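Long-range contact in Iron(III) ABC transporter, periplasmic iron-compound-binding protein (Vibrio cholerae, PDB 3TEF), which probably binds iron-loaded catecholate siderophores in the periplasm and hands them to an ABC transporter for iron uptake: residues A[184-188]-A[273-277]. Residues are numbered along the deposited sequence; the frame is centred on the assembly and turned at random.
Sequences DFGFS and MVADM
Met277 lays its side chain over one face of the Phe185 ring and reaches the edge of Phe187. Met277 CB leaves helix 267-279 toward the loop and comes within 4.2 Å of both CD1 and CE1 of Phe185. Met277 CG then sits almost exactly over the Phe185 ring centre, 3.3 Å from the centroid and only 8° off the normal, a close CH-pi contact. The bend at chi2 (-74°) swings Met277 SD off that centre to an oblique position 3.6 Å from Phe185 CD2. Met277 SD also meets a second aromatic, lying near the plane of the Phe187 ring, 3.8 Å from Phe187 CE2. One thioether thus makes two Met-aromatic contacts of different geometry. At the tip, chi3 (84°) turns Met277 CE away from Phe185, leaving it 4.4 Å from Phe187 CE2. The far end of the Phe185 ring slots against the preceding helical turn, with Phe185 CE2 4.2 Å from Met273 CE and Phe185 CE1 4.3 Å from Val274 CG2. No hydrogen bond crosses; the touching residues are all buried. Phe145 of helix 131-154 stacks on Phe185, and Asn152 ND2 hydrogen-bonds the Phe185 carbonyl oxygen. Gly186, with positive phi, is the first residue to leave helical geometry after helix 180-184. This apolar Met-aromatic cluster ties the C-terminal helix to a helix-to-strand connection beside the long interdomain helix characteristic of siderophore-binding proteins of this family.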
ATOM      1  N   ASP A 184      -0.555 -13.905  -1.095  1.00 27.20           N
ATOM      2  CA  ASP A 184       0.840 -13.896  -0.659  1.00 30.05           C
ATOM      3  C   ASP A 184       1.042 -14.450   0.731  1.00 30.52           C
ATOM      4  O   ASP A 184       2.014 -15.137   0.975  1.00 33.29           O
ATOM      5  CB  ASP A 184       1.420 -12.485  -0.735  1.00 27.38           C
ATOM      6  CG  ASP A 184       1.319 -11.898  -2.121  1.00 29.20           C
ATOM      7  OD1 ASP A 184       1.607 -12.619  -3.100  1.00 33.23           O
ATOM      8  OD2 ASP A 184       0.936 -10.718  -2.241  1.00 31.25           O
ATOM      9  N   PHE A 185       0.128 -14.143   1.643  1.00 27.09           N
ATOM     10  CA  PHE A 185       0.292 -14.540   3.030  1.00 28.84           C
ATOM     11  C   PHE A 185      -0.393 -15.872   3.334  1.00 28.13           C
ATOM     12  O   PHE A 185      -0.227 -16.429   4.422  1.00 34.44           O
ATOM     13  CB  PHE A 185      -0.219 -13.434   3.949  1.00 27.99           C
ATOM     14  CG  PHE A 185       0.682 -12.229   4.002  1.00 27.86           C
ATOM     15  CD1 PHE A 185       2.034 -12.367   4.278  1.00 27.13           C
ATOM     16  CD2 PHE A 185       0.181 -10.957   3.761  1.00 25.25           C
ATOM     17  CE1 PHE A 185       2.870 -11.261   4.338  1.00 29.72           C
ATOM     18  CE2 PHE A 185       1.016  -9.838   3.814  1.00 28.63           C
ATOM     19  CZ  PHE A 185       2.357  -9.986   4.110  1.00 27.27           C
ATOM     20  N   GLY A 186      -1.183 -16.352   2.379  1.00 30.43           N
ATOM     21  CA  GLY A 186      -1.696 -17.711   2.419  1.00 35.68           C
ATOM     22  C   GLY A 186      -2.979 -17.980   3.182  1.00 38.87           C
ATOM     23  O   GLY A 186      -3.299 -19.139   3.462  1.00 37.63           O
ATOM     24  N   PHE A 187      -3.725 -16.936   3.527  1.00 32.70           N
ATOM     25  CA  PHE A 187      -5.037 -17.141   4.126  1.00 29.66           C
ATOM     26  C   PHE A 187      -6.031 -17.509   3.035  1.00 30.22           C
ATOM     27  O   PHE A 187      -5.827 -17.196   1.864  1.00 30.87           O
ATOM     28  CB  PHE A 187      -5.525 -15.864   4.815  1.00 26.85           C
ATOM     29  CG  PHE A 187      -4.836 -15.559   6.108  1.00 25.18           C
ATOM     30  CD1 PHE A 187      -5.173 -16.232   7.269  1.00 29.30           C
ATOM     31  CD2 PHE A 187      -3.876 -14.559   6.174  1.00 29.21           C
ATOM     32  CE1 PHE A 187      -4.550 -15.940   8.458  1.00 30.34           C
ATOM     33  CE2 PHE A 187      -3.246 -14.253   7.371  1.00 26.42           C
ATOM     34  CZ  PHE A 187      -3.585 -14.939   8.516  1.00 30.91           C
ATOM     35  N   SER A 188      -7.119 -18.168   3.418  1.00 32.61           N
ATOM     36  CA  SER A 188      -8.243 -18.323   2.504  1.00 32.23           C
ATOM     37  C   SER A 188      -9.327 -17.332   2.930  1.00 32.97           C
ATOM     38  O   SER A 188      -9.334 -16.867   4.071  1.00 32.10           O
ATOM     39  CB  SER A 188      -8.771 -19.764   2.520  1.00 39.15           C
ATOM     40  OG  SER A 188      -9.266 -20.110   3.803  1.00 39.35           O
ATOM     41  N   MET A 273       3.762  -4.756   6.822  1.00 20.90           N
ATOM     42  CA  MET A 273       2.753  -5.769   6.521  1.00 18.24           C
ATOM     43  C   MET A 273       3.215  -7.134   7.016  1.00 24.06           C
ATOM     44  O   MET A 273       2.442  -7.879   7.609  1.00 24.74           O
ATOM     45  CB  MET A 273       2.472  -5.834   5.017  1.00 20.52           C
ATOM     46  CG  MET A 273       1.855  -4.545   4.455  1.00 20.32           C
ATOM     47  SD  MET A 273       1.865  -4.510   2.659  1.00 21.93           S
ATOM     48  CE  MET A 273       0.831  -5.938   2.305  1.00 23.35           C
ATOM     49  N   VAL A 274       4.465  -7.469   6.721  1.00 21.34           N
ATOM     50  CA  VAL A 274       5.047  -8.726   7.194  1.00 27.68           C
ATOM     51  C   VAL A 274       5.001  -8.817   8.726  1.00 27.93           C
ATOM     52  O   VAL A 274       4.561  -9.829   9.293  1.00 27.48           O
ATOM     53  CB  VAL A 274       6.494  -8.893   6.701  1.00 26.63           C
ATOM     54  CG1 VAL A 274       7.217  -9.968   7.513  1.00 29.00           C
ATOM     55  CG2 VAL A 274       6.510  -9.237   5.221  1.00 24.01           C
ATOM     56  N   ALA A 275       5.433  -7.756   9.393  1.00 24.49           N
ATOM     57  CA  ALA A 275       5.399  -7.722  10.856  1.00 28.90           C
ATOM     58  C   ALA A 275       3.979  -7.926  11.377  1.00 31.33           C
ATOM     59  O   ALA A 275       3.771  -8.652  12.350  1.00 32.87           O
ATOM     60  CB  ALA A 275       5.981  -6.425  11.391  1.00 28.76           C
ATOM     61  N   ASP A 276       3.002  -7.282  10.741  1.00 26.51           N
ATOM     62  CA  ASP A 276       1.614  -7.415  11.175  1.00 27.50           C
ATOM     63  C   ASP A 276       1.132  -8.856  11.044  1.00 33.41           C
ATOM     64  O   ASP A 276       0.450  -9.370  11.932  1.00 34.32           O
ATOM     65  CB  ASP A 276       0.668  -6.491  10.392  1.00 25.81           C
ATOM     66  CG  ASP A 276       0.806  -5.027  10.770  1.00 26.97           C
ATOM     67  OD1 ASP A 276       1.391  -4.712  11.834  1.00 28.10           O
ATOM     68  OD2 ASP A 276       0.299  -4.179   9.997  1.00 24.89           O
ATOM     69  N   MET A 277       1.476  -9.499   9.930  1.00 30.93           N
ATOM     70  CA  MET A 277       1.051 -10.874   9.681  1.00 29.00           C
ATOM     71  C   MET A 277       1.721 -11.836  10.671  1.00 35.22           C
ATOM     72  O   MET A 277       1.080 -12.745  11.196  1.00 38.55           O
ATOM     73  CB  MET A 277       1.336 -11.288   8.235  1.00 31.85           C
ATOM     74  CG  MET A 277       0.489 -10.576   7.166  1.00 30.98           C
ATOM     75  SD  MET A 277      -1.253 -11.089   7.013  1.00 35.38           S
ATOM     76  CE  MET A 277      -2.021 -10.091   8.280  1.00 33.10           C
TER